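Local coordinates for Serine/threonine protein kinase (Mycobacterium tuberculosis, PDB 4ESQ), which is a transmembrane receptor kinase that probably phosphorylates proteins on serine and threonine, and is represented here by its extracellular sensor domain with a conserved binding cleft, at residues A[163-168]-A[189-194]; A[60-65]-A[91-96]; A[18-23]-A[84-89]; A[22-27]-A[177-182]; A[43-48]-A[52-57]. All blocks are in the same frame, centred on the assembly; numbering follows the deposited sequence. Where two conformers were deposited one is given.

In the fold
Helix 17-24 opens two of the loops. From 18-23 the chain runs to strand 84-92 and closes contact 3; from 22-27 it runs almost the length of the domain before contact 4 closes on the start of helix 179-192. Contact 5 (43-48 with 52-57) is a short closure nested inside both, binding edge strand 44-45 to helix 51-54. Contact 2 (60-65 with 91-96) crosses contact 3 and lies within contact 4, joining the end of helix 59-62 to strand 84-92. Contact 1 crosses contact 4, setting the end of helix 179-192 on strand 165-173. Contacts 1 and 2 meet through Asp168 and Tyr62, and a salt bridge between Lys190 and Glu19 links contacts 1 and 3.

Contact 1 (A[163-168]-A[189-194]); sequences NNVVVD and DKVNKE
Val191 presents its two methyl groups to two different residues of the 163-168 segment, and the close part of the contact is confined to this one side chain. CG1 lies anti to the backbone N (chi1 171°) and comes up against Asn163 CB at 3.9 Å. CG2, anti to the carbonyl carbon, faces Val165 CG1 more loosely at 4.3 Å. Ala162 also touches Val191, so the valine sits against the end of a hairpin: strands 154-162 and 165-173 are neighbours in the antiparallel sheet, and Asn163 and Asn164 make the short turn between them. Val191 belongs to the C-terminal helix, 179-192, which lies along one face of the sheet of the PknH-like extracellular domain. Strand alternation gives the same face to Val165 and Val167, the latter packing one to two turns back along the helix on Ala184, Ile187 and Val188, while Val166 turns to the other face and helix 96-111. Away from the valines the contact becomes wet. A water accepts from Asn163 ND2 at 2.8 Å and donates to Val191 O, also at 2.8 Å, spanning the gap where the helix runs out. Asn163 ND2 has a second acceptor in Gln3 O, which ties the N-terminal tail of the chain to this turn. Beyond Val191 the residues are exposed, and the side-chain carboxylate of Glu194, the C-terminal residue, forms a salt bridge with Arg9.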
# COMPACT_ATOMS: atom_id res chain seq x y z
N ASN A 163 14.32 6.34 -6.28
CA ASN A 163 15.29 5.48 -6.95
C ASN A 163 14.53 4.43 -7.77
O ASN A 163 13.60 4.78 -8.49
CB ASN A 163 16.23 4.82 -5.93
CG ASN A 163 17.59 4.47 -6.52
OD1 ASN A 163 17.73 4.33 -7.73
ND2 ASN A 163 18.59 4.30 -5.65
N ASN A 164 14.92 3.16 -7.65
CA ASN A 164 14.27 2.08 -8.39
C ASN A 164 13.22 1.35 -7.56
O ASN A 164 12.86 0.21 -7.88
CB ASN A 164 15.31 1.06 -8.86
CG ASN A 164 16.06 0.43 -7.71
OD1 ASN A 164 16.48 1.13 -6.78
ND2 ASN A 164 16.20 -0.88 -7.74
N VAL A 165 12.74 1.98 -6.50
CA VAL A 165 11.87 1.30 -5.55
C VAL A 165 10.50 1.96 -5.47
O VAL A 165 10.40 3.16 -5.28
CB VAL A 165 12.48 1.29 -4.13
CG1 VAL A 165 11.52 0.64 -3.11
CG2 VAL A 165 13.81 0.58 -4.13
N VAL A 166 9.46 1.15 -5.63
CA VAL A 166 8.09 1.61 -5.42
C VAL A 166 7.65 1.30 -3.99
O VAL A 166 7.88 0.21 -3.48
CB VAL A 166 7.11 0.97 -6.41
CG1 VAL A 166 5.66 1.27 -5.99
CG2 VAL A 166 7.40 1.46 -7.83
N VAL A 167 7.04 2.28 -3.34
CA VAL A 167 6.60 2.15 -1.96
C VAL A 167 5.08 2.02 -2.03
O VAL A 167 4.42 2.85 -2.65
CB VAL A 167 7.01 3.39 -1.17
CG1 VAL A 167 6.53 3.30 0.28
CG2 VAL A 167 8.52 3.54 -1.22
N ASP A 168 4.54 0.97 -1.42
CA ASP A 168 3.13 0.63 -1.61
C ASP A 168 2.51 0.33 -0.26
O ASP A 168 2.82 -0.70 0.34
CB ASP A 168 3.04 -0.60 -2.53
CG ASP A 168 1.68 -0.76 -3.18
OD1 ASP A 168 0.77 0.04 -2.90
OD2 ASP A 168 1.52 -1.71 -3.99
N ASP A 189 12.34 8.13 2.81
CA ASP A 189 13.55 8.65 3.48
C ASP A 189 14.59 7.54 3.66
O ASP A 189 15.79 7.78 3.55
CB ASP A 189 13.23 9.28 4.83
CG ASP A 189 12.53 10.63 4.70
OD1 ASP A 189 12.65 11.27 3.65
OD2 ASP A 189 11.88 11.05 5.68
N LYS A 190 14.12 6.32 3.95
CA LYS A 190 15.05 5.19 4.08
C LYS A 190 15.66 4.82 2.73
O LYS A 190 16.84 4.47 2.66
CB LYS A 190 14.36 3.98 4.73
CG LYS A 190 13.98 4.22 6.20
CD LYS A 190 13.61 2.92 6.92
CE LYS A 190 13.15 3.20 8.36
NZ LYS A 190 12.86 1.93 9.09
N VAL A 191 14.88 4.90 1.66
CA VAL A 191 15.44 4.64 0.33
C VAL A 191 16.53 5.66 0.04
O VAL A 191 17.61 5.33 -0.45
CB VAL A 191 14.37 4.75 -0.79
CG1 VAL A 191 15.04 4.69 -2.17
CG2 VAL A 191 13.32 3.66 -0.65
N ASN A 192 16.23 6.92 0.35
CA ASN A 192 17.15 8.01 0.03
C ASN A 192 18.51 7.85 0.70
O ASN A 192 19.52 8.29 0.17
CB ASN A 192 16.56 9.37 0.42
CG ASN A 192 15.43 9.80 -0.51
OD1 ASN A 192 15.33 9.34 -1.64
ND2 ASN A 192 14.60 10.72 -0.03
N LYS A 193 18.52 7.20 1.86
CA LYS A 193 19.75 7.09 2.62
C LYS A 193 20.53 5.80 2.32
O LYS A 193 21.60 5.58 2.87
CB LYS A 193 19.47 7.23 4.13
CG LYS A 193 18.87 6.01 4.79
CD LYS A 193 18.47 6.34 6.23
CE LYS A 193 17.83 5.16 6.94
NZ LYS A 193 17.34 5.55 8.30
N GLU A 194 19.99 4.97 1.44
CA GLU A 194 20.64 3.71 1.07
C GLU A 194 22.06 3.93 0.54
O GLU A 194 22.26 4.70 -0.41
CB GLU A 194 19.84 2.96 0.00
CG GLU A 194 18.99 1.81 0.52
CD GLU A 194 19.77 0.82 1.37
OE1 GLU A 194 19.62 0.89 2.61
OE2 GLU A 194 20.52 -0.03 0.83
OXT GLU A 194 23.02 3.34 1.04
O HOH W 1 18.79 5.36 -3.02

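Contact 2 (A[60-65]-A[91-96]); sequences PVYAGT and VAFPTA
Tyr62 O is held by two donors of Thr65, the hydroxyl OG1 at 2.6 Å and the backbone N at 3.1 Å. The N-H bond closes a type II beta turn from Tyr62 to Thr65, with Gly64 at positive phi. Thr65 OG1 can add its bond because chi1 of 63° places it between the backbone N and the carbonyl carbon; it reaches the oxygen from only 15° out of the carbonyl plane. So locked, the turn brings Thr65 to the rim of the Phe93 ring: Thr65 O lies in the ring plane, 3.5 Å from Phe93 CE2, and OG1 is 3.7 Å from the same carbon. Tyr62 reaches the strand itself, at Val91. Its ring and Val91 approach from opposite directions, with Val91 CG2 3.7 Å from Tyr62 OH, while Phe93 CZ comes near the edge of the tyrosine ring. Tyr62 also stacks with Phe102 of helix 96-111, the helix that touches Phe93 as well. The contact thus fastens the turn after helix 59-62 to the end of strand 84-92. Tyr62 OH, with Val91 CG2 beside it, is bonded to Asp168 on the adjacent strand, which would fix how far the ring inserts.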
# COMPACT_ATOMS: atom_id res chain seq x y z
N PRO A 60 -2.21 -9.36 -10.00
CA PRO A 60 -2.77 -8.89 -11.27
C PRO A 60 -2.38 -7.44 -11.60
O PRO A 60 -2.38 -7.01 -12.75
CB PRO A 60 -4.28 -8.98 -11.04
CG PRO A 60 -4.44 -10.03 -10.00
CD PRO A 60 -3.25 -9.85 -9.09
N VAL A 61 -2.04 -6.70 -10.56
CA VAL A 61 -1.66 -5.30 -10.71
C VAL A 61 -0.20 -5.18 -11.14
O VAL A 61 0.13 -4.38 -12.01
CB VAL A 61 -1.91 -4.54 -9.40
CG1 VAL A 61 -1.44 -3.09 -9.53
CG2 VAL A 61 -3.40 -4.62 -9.02
N TYR A 62 0.68 -5.97 -10.52
CA TYR A 62 2.11 -5.87 -10.79
C TYR A 62 2.61 -6.77 -11.92
O TYR A 62 3.74 -6.61 -12.41
CB TYR A 62 2.91 -6.19 -9.52
CG TYR A 62 3.03 -5.04 -8.54
CD1 TYR A 62 4.11 -4.17 -8.61
CD2 TYR A 62 2.09 -4.85 -7.54
CE1 TYR A 62 4.24 -3.13 -7.71
CE2 TYR A 62 2.21 -3.80 -6.64
CZ TYR A 62 3.31 -2.95 -6.73
OH TYR A 62 3.45 -1.91 -5.86
N ALA A 63 1.79 -7.74 -12.31
CA ALA A 63 2.17 -8.65 -13.38
C ALA A 63 2.53 -7.86 -14.63
O ALA A 63 1.80 -6.96 -15.04
CB ALA A 63 1.06 -9.63 -13.66
N GLY A 64 3.67 -8.20 -15.24
CA GLY A 64 4.07 -7.55 -16.48
C GLY A 64 4.79 -6.21 -16.34
O GLY A 64 5.21 -5.64 -17.34
N THR A 65 4.94 -5.71 -15.12
CA THR A 65 5.54 -4.39 -14.90
C THR A 65 7.06 -4.39 -14.82
O THR A 65 7.68 -3.32 -14.76
CB THR A 65 5.04 -3.76 -13.60
OG1 THR A 65 5.45 -4.59 -12.50
CG2 THR A 65 3.52 -3.64 -13.63
N VAL A 91 8.90 -2.44 -3.52
CA VAL A 91 9.01 -3.26 -4.71
C VAL A 91 10.19 -2.75 -5.53
O VAL A 91 10.25 -1.56 -5.87
CB VAL A 91 7.73 -3.21 -5.56
CG1 VAL A 91 7.87 -4.10 -6.79
CG2 VAL A 91 6.51 -3.64 -4.71
N ALA A 92 11.14 -3.64 -5.83
CA ALA A 92 12.32 -3.26 -6.60
C ALA A 92 12.06 -3.44 -8.09
O ALA A 92 11.41 -4.39 -8.50
CB ALA A 92 13.52 -4.10 -6.19
N PHE A 93 12.60 -2.51 -8.87
CA PHE A 93 12.56 -2.58 -10.33
C PHE A 93 14.00 -2.45 -10.81
O PHE A 93 14.87 -2.03 -10.07
CB PHE A 93 11.72 -1.44 -10.89
CG PHE A 93 10.25 -1.61 -10.67
CD1 PHE A 93 9.67 -1.29 -9.45
CD2 PHE A 93 9.45 -2.10 -11.69
CE1 PHE A 93 8.30 -1.45 -9.25
CE2 PHE A 93 8.08 -2.26 -11.50
CZ PHE A 93 7.51 -1.94 -10.27
N PRO A 94 14.26 -2.83 -12.07
CA PRO A 94 15.63 -2.77 -12.57
C PRO A 94 16.16 -1.34 -12.65
O PRO A 94 17.35 -1.11 -12.44
CB PRO A 94 15.53 -3.37 -13.97
CG PRO A 94 14.30 -4.20 -13.94
CD PRO A 94 13.35 -3.53 -13.00
N THR A 95 15.27 -0.39 -12.93
CA THR A 95 15.65 1.01 -13.10
C THR A 95 14.61 1.93 -12.48
O THR A 95 13.47 1.52 -12.25
CB THR A 95 15.72 1.37 -14.59
OG1 THR A 95 14.44 1.14 -15.19
CG2 THR A 95 16.77 0.52 -15.30
N ALA A 96 15.02 3.16 -12.23
CA ALA A 96 14.11 4.22 -11.82
C ALA A 96 12.99 4.41 -12.84
O ALA A 96 11.84 4.57 -12.47
CB ALA A 96 14.88 5.52 -11.64

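Contact 3 (A[18-23]-A[84-89]); sequences SEVNAV and HWVNQA
The carboxamide of Gln88 is the flat group of this contact: Val20 CG2 stands well out of the amide plane, obliquely above its nitrogen end, 3.7 Å from Gln88 NE2. The other terminus of the amide is engaged, since Gln88 OE1 accepts from Leu15 N just ahead of the helix. Helix 17-24 here packs across one face of the antiparallel sheet, on strand 84-92, a helix-on-sheet layer within the PknH-like extracellular domain. Along the strand, side chains alternate between the two faces. His84, Val86 and Gln88 turn toward the helix, whereas Trp85 points away, its ring meeting that of Tyr82 with the planes about 30° apart. Gln88 reaches Val20 because chi1 of 46° sets CG between the backbone N and the carbonyl carbon, and the chain then runs extended to its amide. Both ends of that buried amide have hydrogen-bond partners, which would hold the group in place while the valine methyl rests on it without any polar demand. Helix 179-192 adds to the same surroundings, with Ile187 touching Gln88, and Met24 from the next turn of helix 17-24 packs on Val86. The backbones come nearest at Val20 and Val86, with CA atoms 7.9 Å apart. The valines pass each other in opposite directions rather than meeting head-on, leaving 4.2 Å between Val20 CG1 and Val86 CG2.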
# COMPACT_ATOMS: atom_id res chain seq x y z
N SER A 18 8.26 0.09 16.31
CA SER A 18 8.08 1.39 16.95
C SER A 18 7.54 2.41 15.96
O SER A 18 6.61 3.15 16.27
CB SER A 18 9.40 1.90 17.53
OG SER A 18 9.25 3.25 17.96
N GLU A 19 8.12 2.43 14.77
CA GLU A 19 7.72 3.40 13.77
C GLU A 19 6.26 3.22 13.33
O GLU A 19 5.56 4.20 13.15
CB GLU A 19 8.66 3.34 12.56
CG GLU A 19 10.10 3.76 12.90
CD GLU A 19 11.09 3.46 11.79
OE1 GLU A 19 11.02 2.38 11.17
OE2 GLU A 19 11.97 4.31 11.53
N VAL A 20 5.83 1.97 13.15
CA VAL A 20 4.45 1.69 12.76
C VAL A 20 3.48 2.12 13.86
O VAL A 20 2.49 2.80 13.60
CB VAL A 20 4.25 0.21 12.44
CG1 VAL A 20 2.76 -0.07 12.14
CG2 VAL A 20 5.11 -0.20 11.27
N ASN A 21 3.79 1.71 15.09
CA ASN A 21 3.00 2.10 16.25
C ASN A 21 2.86 3.61 16.36
O ASN A 21 1.77 4.13 16.59
CB ASN A 21 3.64 1.58 17.54
CG ASN A 21 3.20 0.17 17.89
OD1 ASN A 21 2.05 -0.22 17.66
ND2 ASN A 21 4.11 -0.58 18.51
N ALA A 22 3.98 4.31 16.18
CA ALA A 22 4.01 5.76 16.34
C ALA A 22 3.13 6.46 15.31
O ALA A 22 2.43 7.42 15.64
CB ALA A 22 5.45 6.28 16.24
N VAL A 23 3.15 5.99 14.07
CA VAL A 23 2.32 6.61 13.05
C VAL A 23 0.85 6.34 13.34
O VAL A 23 0.00 7.24 13.23
CB VAL A 23 2.68 6.11 11.63
CG1 VAL A 23 1.59 6.52 10.62
CG2 VAL A 23 4.05 6.65 11.21
N HIS A 84 -6.09 -0.99 14.52
CA HIS A 84 -5.23 -0.49 13.44
C HIS A 84 -4.66 -1.65 12.63
O HIS A 84 -4.42 -2.73 13.16
CB HIS A 84 -4.07 0.32 14.02
CG HIS A 84 -4.51 1.42 14.94
ND1 HIS A 84 -4.45 1.31 16.31
CD2 HIS A 84 -5.01 2.65 14.68
CE1 HIS A 84 -4.89 2.43 16.86
NE2 HIS A 84 -5.24 3.26 15.89
N TRP A 85 -4.43 -1.41 11.34
CA TRP A 85 -3.90 -2.46 10.46
C TRP A 85 -3.08 -1.80 9.38
O TRP A 85 -3.54 -0.85 8.74
CB TRP A 85 -5.08 -3.22 9.84
CG TRP A 85 -4.74 -4.43 9.04
CD1 TRP A 85 -4.68 -5.73 9.48
CD2 TRP A 85 -4.47 -4.49 7.63
NE1 TRP A 85 -4.37 -6.58 8.44
CE2 TRP A 85 -4.24 -5.84 7.30
CE3 TRP A 85 -4.39 -3.51 6.62
CZ2 TRP A 85 -3.92 -6.24 5.99
CZ3 TRP A 85 -4.08 -3.92 5.33
CH2 TRP A 85 -3.85 -5.28 5.03
N VAL A 86 -1.85 -2.28 9.17
CA VAL A 86 -0.98 -1.68 8.16
C VAL A 86 -0.37 -2.76 7.29
O VAL A 86 0.14 -3.75 7.80
CB VAL A 86 0.16 -0.88 8.81
CG1 VAL A 86 1.29 -0.59 7.80
CG2 VAL A 86 -0.38 0.40 9.44
N ASN A 87 -0.43 -2.55 5.98
CA ASN A 87 0.30 -3.38 5.03
C ASN A 87 1.28 -2.45 4.34
O ASN A 87 0.87 -1.51 3.64
CB ASN A 87 -0.66 -4.01 4.01
CG ASN A 87 0.02 -5.05 3.11
OD1 ASN A 87 1.24 -5.20 3.09
ND2 ASN A 87 -0.80 -5.79 2.35
N GLN A 88 2.57 -2.67 4.57
CA GLN A 88 3.61 -1.85 3.95
C GLN A 88 4.49 -2.73 3.10
O GLN A 88 4.87 -3.82 3.51
CB GLN A 88 4.47 -1.14 5.01
CG GLN A 88 4.91 -2.04 6.16
CD GLN A 88 6.04 -1.43 6.98
OE1 GLN A 88 6.74 -0.52 6.53
NE2 GLN A 88 6.24 -1.96 8.17
N ALA A 89 4.79 -2.27 1.89
CA ALA A 89 5.62 -3.05 0.98
C ALA A 89 6.51 -2.15 0.15
O ALA A 89 6.15 -1.01 -0.16
CB ALA A 89 4.75 -3.89 0.08

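Contact 4 (A[22-27]-A[177-182]); sequences AVMGSS and TNQAGQ
Van der Waals contact joins Val23 and Met24, at the end of helix 17-24, to Gln179, in the first turn of helix 179-192. Val23 CG1 lies 3.8 Å from Gln179 CB and touches the carbonyl oxygen of the same residue, the two side chains sliding past each other in opposite directions. Met24 crosses Gln179 at about a right angle. Its chain folds back at chi2 (-47°) and again at chi3, bringing SD to 3.6 Å from Gln179 CB. One turn on, Gln182 adds a looser flank, with OE1 4.0 Å from Val23 CG1.

Water supplies the polar links. Val23 O accepts from two waters. One, at 2.8 Å, also donates to Gln182 OE1; the other donates to Val23 O and accepts from Gln179 NE2. A third donates to Met24 O at 2.6 Å and takes a weak bond from the same NE2.

A direct bond within the second segment steadies the glutamine. Gln179 OE1 accepts from Thr177 N at 2.8 Å, in the carbonyl plane and on a lone pair, because chi2 of 88° turns the amide back toward the residues before the helix. Gln179 NE2 also bonds to Gln175 O. Asn178 holds the N-cap position, and its OD1 is bonded to Gln156.

The carbonyls of Val23 and Met24 belong to the closing turn of a helix that breaks at Gly25, which has positive phi. Water therefore takes up acceptors that a continuing helix would bond itself. Gln179 combines an apolar stem for the packing with an amide, fixed at OE1, that holds two of those waters, one only weakly, while Gln182 OE1 takes the third.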
# COMPACT_ATOMS: atom_id res chain seq x y z
N ALA A 22 3.98 4.31 16.18
CA ALA A 22 4.01 5.76 16.34
C ALA A 22 3.13 6.46 15.31
O ALA A 22 2.43 7.42 15.64
CB ALA A 22 5.45 6.28 16.24
N VAL A 23 3.15 5.99 14.07
CA VAL A 23 2.32 6.61 13.05
C VAL A 23 0.85 6.34 13.34
O VAL A 23 0.00 7.24 13.23
CB VAL A 23 2.68 6.11 11.63
CG1 VAL A 23 1.59 6.52 10.62
CG2 VAL A 23 4.05 6.65 11.21
N MET A 24 0.54 5.11 13.74
CA MET A 24 -0.85 4.68 13.86
C MET A 24 -1.52 5.08 15.18
O MET A 24 -2.74 4.98 15.31
CB MET A 24 -0.98 3.16 13.66
CG MET A 24 -0.63 2.66 12.25
SD MET A 24 -1.40 3.60 10.91
CE MET A 24 -3.12 3.15 11.13
N GLY A 25 -0.73 5.52 16.15
CA GLY A 25 -1.30 5.87 17.44
C GLY A 25 -1.54 4.65 18.31
O GLY A 25 -2.51 4.59 19.06
N SER A 26 -0.65 3.67 18.20
CA SER A 26 -0.75 2.43 18.96
C SER A 26 0.52 2.18 19.75
O SER A 26 1.53 2.85 19.54
CB SER A 26 -1.00 1.26 17.99
OG SER A 26 -1.15 0.03 18.68
N SER A 27 0.48 1.21 20.66
CA SER A 27 1.67 0.75 21.37
C SER A 27 1.77 -0.77 21.33
O SER A 27 2.59 -1.35 22.04
CB SER A 27 1.62 1.20 22.85
OG SER A 27 1.79 2.60 22.98
N THR A 177 -6.45 9.72 8.51
CA THR A 177 -6.33 10.97 7.77
C THR A 177 -5.20 10.88 6.76
O THR A 177 -5.44 10.95 5.57
CB THR A 177 -6.13 12.19 8.68
OG1 THR A 177 -5.08 11.93 9.61
CG2 THR A 177 -7.42 12.51 9.44
N ASN A 178 -3.97 10.72 7.24
CA ASN A 178 -2.84 10.61 6.32
C ASN A 178 -1.76 9.63 6.79
O ASN A 178 -0.58 9.80 6.48
CB ASN A 178 -2.22 12.00 6.05
CG ASN A 178 -1.27 12.00 4.86
OD1 ASN A 178 -1.57 11.42 3.81
ND2 ASN A 178 -0.13 12.67 5.02
N GLN A 179 -2.15 8.59 7.53
CA GLN A 179 -1.17 7.64 8.05
C GLN A 179 -0.37 6.91 6.96
O GLN A 179 0.83 6.67 7.12
CB GLN A 179 -1.84 6.61 8.98
CG GLN A 179 -2.32 7.18 10.32
CD GLN A 179 -3.73 7.75 10.26
OE1 GLN A 179 -4.21 8.12 9.19
NE2 GLN A 179 -4.38 7.82 11.42
N ALA A 180 -1.02 6.56 5.86
CA ALA A 180 -0.32 5.87 4.79
C ALA A 180 0.65 6.83 4.09
O ALA A 180 1.75 6.45 3.69
CB ALA A 180 -1.30 5.25 3.81
N GLY A 181 0.22 8.09 3.94
CA GLY A 181 1.11 9.10 3.40
C GLY A 181 2.33 9.26 4.28
O GLY A 181 3.44 9.43 3.78
N GLN A 182 2.13 9.23 5.60
CA GLN A 182 3.27 9.37 6.51
C GLN A 182 4.21 8.17 6.41
O GLN A 182 5.44 8.31 6.41
CB GLN A 182 2.80 9.46 7.95
CG GLN A 182 2.14 10.74 8.33
CD GLN A 182 1.85 10.74 9.80
OE1 GLN A 182 0.75 10.41 10.23
NE2 GLN A 182 2.88 11.04 10.60
O HOH W 2 0.64 9.96 12.90
O HOH W 3 -2.40 8.19 13.92
O HOH W 4 -4.79 6.04 14.03

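Contact 5 (A[43-48]-A[52-57]); sequences VTVSLP and GALYTS
Val43 begins the contact by meeting the Tyr55 ring from the opposite direction, CG2 lying 4.0 Å from Tyr55 CE2 and oblique to the ring. That methyl is anti to the backbone N and points to the ring, while CG1 (chi1 55°) occupies the position between N and the carbonyl carbon. The ring has a second neighbour in its own segment: Leu54 CB sits over the centre of one face, 3.7 Å above the plane, which limits how the phenol can turn. Thr44 contributes through its backbone, pairing with Thr121 of the adjacent strand 117-122 and leaving its side chain on the exposed side. Val45 comes next and points back to the same side as Val43. It meets Leu54 tip to tip, with CG1 3.9 Å and CG2 4.1 Å from Leu54 CD1, so that both valine methyls straddle a single leucine methyl. Leu54 is buried further by Val120 of strand 117-122 and by Trp129 and Phe131 of strand 125-131, making the valine one wall of a small apolar cluster. Ser46 ends the strand pairing, its OG bonded to Thr119 N, and Leu47 and Pro48 carry the chain around toward helix 51-54. On that connection Cys50 forms a disulfide with Cys113, beyond helix 96-111. The Tyr55 side chain lies about 7 Å from a bound terbium ion. What results is an edge of the domain's antiparallel sheet covered by the chain that follows it: Val45 of edge strand 44-45 packs on Leu54 of the weakly bonded helix, and Val43 on Tyr55 just beyond it.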
# COMPACT_ATOMS: atom_id res chain seq x y z
N VAL A 43 -9.57 -12.14 -5.85
CA VAL A 43 -10.52 -11.15 -5.38
C VAL A 43 -11.21 -10.54 -6.59
O VAL A 43 -10.59 -10.33 -7.64
CB VAL A 43 -9.84 -10.07 -4.52
CG1 VAL A 43 -8.69 -9.43 -5.27
CG2 VAL A 43 -10.86 -9.03 -4.06
N THR A 44 -12.50 -10.28 -6.47
CA THR A 44 -13.28 -9.74 -7.56
C THR A 44 -13.72 -8.33 -7.21
O THR A 44 -14.34 -8.11 -6.18
CB THR A 44 -14.53 -10.59 -7.79
OG1 THR A 44 -14.14 -11.97 -7.95
CG2 THR A 44 -15.29 -10.12 -9.04
N VAL A 45 -13.37 -7.37 -8.06
CA VAL A 45 -13.77 -5.99 -7.85
C VAL A 45 -14.67 -5.57 -9.00
O VAL A 45 -14.33 -5.82 -10.17
CB VAL A 45 -12.56 -5.06 -7.77
CG1 VAL A 45 -12.98 -3.66 -7.33
CG2 VAL A 45 -11.54 -5.64 -6.81
N SER A 46 -15.80 -4.96 -8.67
CA SER A 46 -16.81 -4.60 -9.67
C SER A 46 -16.22 -3.75 -10.78
O SER A 46 -16.59 -3.90 -11.95
CB SER A 46 -18.00 -3.89 -9.01
OG SER A 46 -17.60 -2.73 -8.30
N LEU A 47 -15.29 -2.86 -10.43
CA LEU A 47 -14.44 -2.23 -11.43
C LEU A 47 -13.05 -2.86 -11.29
O LEU A 47 -12.29 -2.49 -10.39
CB LEU A 47 -14.37 -0.71 -11.22
CG LEU A 47 -15.71 0.04 -11.28
CD1 LEU A 47 -15.53 1.50 -10.87
CD2 LEU A 47 -16.33 -0.07 -12.67
N PRO A 48 -12.72 -3.82 -12.16
CA PRO A 48 -11.51 -4.63 -11.97
C PRO A 48 -10.23 -3.81 -11.79
O PRO A 48 -9.35 -4.23 -11.03
CB PRO A 48 -11.42 -5.45 -13.26
CG PRO A 48 -12.81 -5.57 -13.72
CD PRO A 48 -13.51 -4.27 -13.32
N GLY A 52 -5.86 -2.39 -7.47
CA GLY A 52 -4.67 -1.76 -6.92
C GLY A 52 -5.00 -0.57 -6.04
O GLY A 52 -4.23 -0.21 -5.15
N ALA A 53 -6.16 0.04 -6.29
CA ALA A 53 -6.57 1.19 -5.49
C ALA A 53 -7.06 0.74 -4.11
O ALA A 53 -7.16 1.55 -3.20
CB ALA A 53 -7.64 1.98 -6.21
N LEU A 54 -7.36 -0.55 -3.98
CA LEU A 54 -7.80 -1.11 -2.69
C LEU A 54 -6.68 -1.76 -1.89
O LEU A 54 -6.65 -1.65 -0.66
CB LEU A 54 -8.88 -2.17 -2.92
CG LEU A 54 -10.22 -1.63 -3.42
CD1 LEU A 54 -11.09 -2.72 -4.00
CD2 LEU A 54 -10.93 -0.88 -2.30
N TYR A 55 -5.79 -2.47 -2.58
CA TYR A 55 -4.81 -3.33 -1.92
C TYR A 55 -3.40 -3.17 -2.48
O TYR A 55 -3.21 -2.92 -3.68
CB TYR A 55 -5.20 -4.80 -2.10
CG TYR A 55 -6.64 -5.12 -1.76
CD1 TYR A 55 -7.15 -4.88 -0.49
CD2 TYR A 55 -7.50 -5.67 -2.72
CE1 TYR A 55 -8.47 -5.18 -0.17
CE2 TYR A 55 -8.82 -5.97 -2.40
CZ TYR A 55 -9.30 -5.72 -1.13
OH TYR A 55 -10.60 -6.01 -0.80
N THR A 56 -2.39 -3.31 -1.62
CA THR A 56 -1.01 -3.27 -2.06
C THR A 56 -0.59 -4.64 -2.59
O THR A 56 -1.27 -5.64 -2.34
CB THR A 56 -0.04 -2.94 -0.90
OG1 THR A 56 0.26 -4.14 -0.17
CG2 THR A 56 -0.66 -1.94 0.03
N SER A 57 0.52 -4.66 -3.31
CA SER A 57 1.19 -5.91 -3.67
C SER A 57 0.33 -6.97 -4.37
O SER A 57 0.51 -8.16 -4.13
CB SER A 57 1.80 -6.55 -2.41
OG SER A 57 2.39 -5.58 -1.56